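Local coordinates for protein N5-Carboxyaminoimidazole ribonucleotide synthetase (Staphylococcus aureus subsp. aureus, PDB 3ORQ) that catalyses the ATP-dependent conversion of 5-aminoimidazole ribonucleotide and bicarbonate to N5-carboxyaminoimidazole ribonucleotide, a step in purine biosynthesis, at residues Gly16-Gly21 against Asp75-Glu80; Val195-Thr200 against Phe210-Asn215. All coordinates share one frame; numbering follows the deposited sequence.

Contact 1. Residues Gly16-Gly21 against Asp75-Glu80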
# COMPACT_ATOMS: atom_id res chain seq x y z
N GLY A 16 -6.34 -17.74 2.06
CA GLY A 16 -6.10 -18.10 3.45
C GLY A 16 -4.66 -17.86 3.84
O GLY A 16 -3.75 -18.16 3.05
N ILE A 17 -4.44 -17.30 5.04
CA ILE A 17 -3.09 -17.03 5.54
C ILE A 17 -2.91 -17.67 6.90
O ILE A 17 -3.60 -17.35 7.87
CB ILE A 17 -2.77 -15.51 5.70
CG1 ILE A 17 -2.88 -14.76 4.36
CG2 ILE A 17 -1.35 -15.32 6.21
CD1 ILE A 17 -2.62 -13.21 4.55
N ILE A 18 -1.93 -18.55 6.99
CA ILE A 18 -1.59 -19.12 8.28
C ILE A 18 -0.52 -18.23 8.91
O ILE A 18 0.63 -18.18 8.42
CB ILE A 18 -1.06 -20.54 8.09
CG1 ILE A 18 -2.08 -21.36 7.28
CG2 ILE A 18 -0.76 -21.16 9.47
CD1 ILE A 18 -1.56 -22.77 6.85
N GLY A 19 -0.89 -17.55 10.00
CA GLY A 19 0.02 -16.60 10.66
C GLY A 19 -0.45 -15.15 10.45
O GLY A 19 -0.65 -14.72 9.31
N GLY A 20 -0.62 -14.41 11.54
CA GLY A 20 -1.15 -13.06 11.47
C GLY A 20 -0.19 -12.01 11.96
O GLY A 20 -0.61 -10.98 12.47
N GLY A 21 1.09 -12.26 11.82
CA GLY A 21 2.10 -11.31 12.24
C GLY A 21 2.12 -10.22 11.19
O GLY A 21 1.19 -10.11 10.37
N ASP A 75 -9.82 -20.36 -1.41
CA ASP A 75 -9.53 -20.94 -2.72
C ASP A 75 -8.04 -21.23 -2.88
O ASP A 75 -7.63 -22.02 -3.75
CB ASP A 75 -10.01 -20.00 -3.82
CG ASP A 75 -11.48 -19.72 -3.72
OD1 ASP A 75 -12.28 -20.65 -3.94
OD2 ASP A 75 -11.86 -18.60 -3.38
N VAL A 76 -7.23 -20.56 -2.06
CA VAL A 76 -5.78 -20.81 -2.00
C VAL A 76 -5.32 -20.58 -0.59
O VAL A 76 -5.85 -19.73 0.09
CB VAL A 76 -4.97 -19.92 -3.02
CG1 VAL A 76 -5.06 -18.46 -2.66
CG2 VAL A 76 -3.54 -20.33 -3.04
N ILE A 77 -4.33 -21.34 -0.14
CA ILE A 77 -3.78 -21.11 1.22
C ILE A 77 -2.28 -20.87 1.13
O ILE A 77 -1.57 -21.58 0.42
CB ILE A 77 -4.07 -22.27 2.18
CG1 ILE A 77 -5.57 -22.41 2.45
CG2 ILE A 77 -3.37 -22.10 3.49
CD1 ILE A 77 -5.89 -23.73 3.03
N THR A 78 -1.83 -19.81 1.81
CA THR A 78 -0.39 -19.51 1.91
C THR A 78 -0.05 -19.35 3.38
O THR A 78 -0.92 -19.45 4.24
CB THR A 78 0.01 -18.23 1.12
OG1 THR A 78 1.43 -18.03 1.20
CG2 THR A 78 -0.74 -16.98 1.66
N TYR A 79 1.22 -19.16 3.69
CA TYR A 79 1.61 -19.11 5.08
C TYR A 79 2.58 -18.00 5.21
O TYR A 79 3.29 -17.66 4.25
CB TYR A 79 2.25 -20.43 5.57
CG TYR A 79 3.21 -21.05 4.59
CD1 TYR A 79 4.52 -20.59 4.48
CD2 TYR A 79 2.81 -22.10 3.77
CE1 TYR A 79 5.40 -21.15 3.52
CE2 TYR A 79 3.73 -22.69 2.83
CZ TYR A 79 4.99 -22.20 2.73
OH TYR A 79 5.84 -22.76 1.84
N GLU A 80 2.64 -17.48 6.43
CA GLU A 80 3.36 -16.27 6.74
C GLU A 80 4.62 -16.61 7.54
O GLU A 80 5.55 -15.82 7.60
CB GLU A 80 2.41 -15.35 7.56
CG GLU A 80 3.02 -14.09 8.04
CD GLU A 80 2.95 -13.87 9.54
OE1 GLU A 80 3.40 -12.81 9.98
OE2 GLU A 80 2.50 -14.74 10.28
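Ile18 and Glu80 meet where two parallel strands of the Rossmann-like preATP-grasp domain run out into loops, and the backbone ladder leading there pairs Gly16 with Ile77, Ile17 with Thr78 and Ile18 with Tyr79. Gly16 N gives its hydrogen to Val76 O, Gly16 O takes that of Thr78 N at 2.8 Å, Ile18 N bonds to Thr78 O, and Glu80 N closes the row on Ile18 O. On one face of the sheet Ile18 CD1 reaches Ile77 CG2 at 3.9 Å, and helix 64-73 covers Ile18 with Leu67 and Leu70. On the other, Ile17 CG1 and Thr78 CG2 lie side by side, while Thr78 OG1 bonds to Gln100 and His294.

Glu80 reaches beyond the strand ends. Its CB packs 4.0 Å from Ile17 CG2 and close to Ile18 O. With CG anti to the backbone N (chi1 176°), the chain heads past Gly19 O, 3.9 Å from CG, then bends at chi2 and sets the carboxylate against the glycine loop. OE2 comes within 3.0 Å of Gly19 C; at the phi of +110° that Gly19 adopts, a CB would run into this oxygen and jam against Ile18 O. OE1 takes weak hydrogen bonds from the backbone N of Leu23 and of Gly24 at the start of helix 22-33, so the acid spans the turn from strand to helix. The loop carries Gly19, Gly21 and Gly24 in what looks like a Rossmann-type GxGxxG pattern. A pyrophosphate is bound about 6 Å from the residue Gly21, whose N makes a weak bond of 3.2 Å to Glu80 OE2.

Contact 2. Residues Val195-Thr200 against Phe210-Asn215; sequences VSLTVT and FPLQEN
Leu197 and Leu212 both hold CG anti to the backbone N (chi1 -169° and -165°), and the second torsion, near +60° in each, turns the CD1 methyls together at 3.9 Å, the two side chains crossing at about a right angle. Leu212 CD1 also lies 3.4 Å from Ser196 O and touches Val195 CG2. At Thr198, CG2 is anti to the backbone N, 3.8 Å from Phe210 CD1; OG1 stays beside the backbone N, near the end of Gln213, hydrogen-bonded to Thr255 OG1. The Phe210 ring presents its edge to strand 191-201: Thr198 O and Thr200 OG1 lie in the ring plane, the hydroxyl 3.8 Å from Phe210 CE1 and itself hydrogen-bonded to Thr253 and Thr293.

The backbones form an antiparallel beta hairpin of the ATP-grasp domain, whose strands also carry Glu194 and His217, both probably ATP-binding. Ser196 and Gln213 are a hydrogen-bonded pair, with Ser196 N to Gln213 O at 3.0 Å and Gln213 N returning to Ser196 O. The next direct bond, Phe210 N to Thr198 O at 3.1 Å, comes after two residues on one strand but three on the other. A water fills the break: it accepts from Thr198 N at 2.7 Å and donates to Pro211 O at 2.6 Å. Ser196 and Gln213 project from the same face of the sheet, and Ser196 OG is hydrogen-bonded to Ser278 OG.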
# COMPACT_ATOMS: atom_id res chain seq x y z
N VAL A 195 24.34 -10.00 2.36
CA VAL A 195 23.34 -9.60 1.39
C VAL A 195 22.25 -10.63 1.35
O VAL A 195 22.41 -11.75 1.86
CB VAL A 195 23.91 -9.39 -0.06
CG1 VAL A 195 24.99 -8.34 -0.06
CG2 VAL A 195 24.40 -10.71 -0.67
N SER A 196 21.14 -10.27 0.70
CA SER A 196 20.06 -11.22 0.46
C SER A 196 19.41 -10.91 -0.86
O SER A 196 19.53 -9.81 -1.40
CB SER A 196 19.02 -11.18 1.59
OG SER A 196 18.25 -9.98 1.57
N LEU A 197 18.72 -11.91 -1.40
CA LEU A 197 18.09 -11.84 -2.70
C LEU A 197 16.66 -12.32 -2.50
O LEU A 197 16.40 -13.47 -2.11
CB LEU A 197 18.82 -12.74 -3.68
CG LEU A 197 18.44 -12.56 -5.14
CD1 LEU A 197 18.75 -11.15 -5.65
CD2 LEU A 197 19.15 -13.60 -5.99
N THR A 198 15.71 -11.42 -2.69
CA THR A 198 14.29 -11.78 -2.58
C THR A 198 13.78 -12.17 -3.99
O THR A 198 14.14 -11.54 -4.97
CB THR A 198 13.55 -10.64 -1.94
OG1 THR A 198 14.01 -10.52 -0.58
CG2 THR A 198 12.02 -10.89 -2.00
N VAL A 199 12.99 -13.24 -4.06
CA VAL A 199 12.64 -13.87 -5.33
C VAL A 199 11.18 -14.24 -5.31
O VAL A 199 10.60 -14.51 -4.24
CB VAL A 199 13.47 -15.20 -5.57
CG1 VAL A 199 13.17 -15.83 -6.92
CG2 VAL A 199 14.97 -15.00 -5.41
N THR A 200 10.55 -14.27 -6.49
CA THR A 200 9.18 -14.77 -6.53
C THR A 200 9.06 -15.76 -7.66
O THR A 200 9.50 -15.50 -8.77
CB THR A 200 8.11 -13.64 -6.73
OG1 THR A 200 8.24 -12.63 -5.70
CG2 THR A 200 6.69 -14.26 -6.61
N PHE A 210 14.02 -9.37 -7.12
CA PHE A 210 14.13 -8.02 -6.62
C PHE A 210 15.61 -7.60 -6.60
O PHE A 210 16.49 -8.45 -6.69
CB PHE A 210 13.53 -7.96 -5.18
CG PHE A 210 12.02 -8.02 -5.18
CD1 PHE A 210 11.36 -9.23 -5.41
CD2 PHE A 210 11.25 -6.85 -5.04
CE1 PHE A 210 9.95 -9.27 -5.47
CE2 PHE A 210 9.83 -6.89 -5.12
CZ PHE A 210 9.19 -8.09 -5.33
N PRO A 211 15.88 -6.29 -6.53
CA PRO A 211 17.27 -5.81 -6.39
C PRO A 211 17.97 -6.44 -5.18
O PRO A 211 17.38 -6.58 -4.11
CB PRO A 211 17.10 -4.29 -6.16
CG PRO A 211 15.55 -3.98 -6.32
CD PRO A 211 14.94 -5.21 -6.93
N LEU A 212 19.25 -6.79 -5.34
CA LEU A 212 20.07 -7.30 -4.25
C LEU A 212 20.09 -6.30 -3.11
O LEU A 212 20.19 -5.10 -3.32
CB LEU A 212 21.49 -7.55 -4.74
CG LEU A 212 22.36 -8.40 -3.83
CD1 LEU A 212 21.93 -9.91 -3.79
CD2 LEU A 212 23.88 -8.19 -4.19
N GLN A 213 19.94 -6.79 -1.90
CA GLN A 213 19.84 -5.92 -0.76
C GLN A 213 20.97 -6.20 0.22
O GLN A 213 21.44 -7.33 0.35
CB GLN A 213 18.44 -5.98 -0.11
CG GLN A 213 17.82 -7.34 0.07
CD GLN A 213 16.52 -7.56 -0.70
OE1 GLN A 213 16.09 -6.78 -1.54
NE2 GLN A 213 15.90 -8.69 -0.42
N GLU A 214 21.45 -5.14 0.87
CA GLU A 214 22.59 -5.23 1.76
C GLU A 214 22.12 -5.05 3.22
O GLU A 214 21.41 -4.10 3.55
CB GLU A 214 23.63 -4.17 1.40
CG GLU A 214 24.73 -4.05 2.41
CD GLU A 214 25.63 -2.84 2.20
OE1 GLU A 214 26.35 -2.49 3.17
OE2 GLU A 214 25.62 -2.25 1.10
N ASN A 215 22.56 -5.95 4.08
CA ASN A 215 21.96 -6.13 5.39
C ASN A 215 22.99 -6.06 6.53
O ASN A 215 23.97 -6.87 6.59
CB ASN A 215 21.22 -7.47 5.45
CG ASN A 215 20.11 -7.57 4.41
OD1 ASN A 215 19.45 -6.57 4.11
ND2 ASN A 215 19.88 -8.76 3.87
O HOH W 1 16.61 -9.08 -3.76

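Contact 1 is complete before the chain reaches contact 2, and the two belong to different domains: 16-21 with 75-80 joins strands 14-18 and 76-79 of the parallel preATP-grasp sheet, whereas 195-200 with 210-215 joins neighbouring strands of the large antiparallel sheet. Their centres are 23 Å apart and their nearest atoms about 10 Å apart. Both nevertheless lie near bound ligands: the Asn215 side chain of contact 2 is about 7 Å from the bound ADP and about 8 Å from magnesium. Tyr157, which lines the pyrophosphate pocket near contact 1, probably binds ATP too. Two separate sheets thus probably approach one active-site region, as expected for an ATP-grasp enzyme, whose site forms between domains.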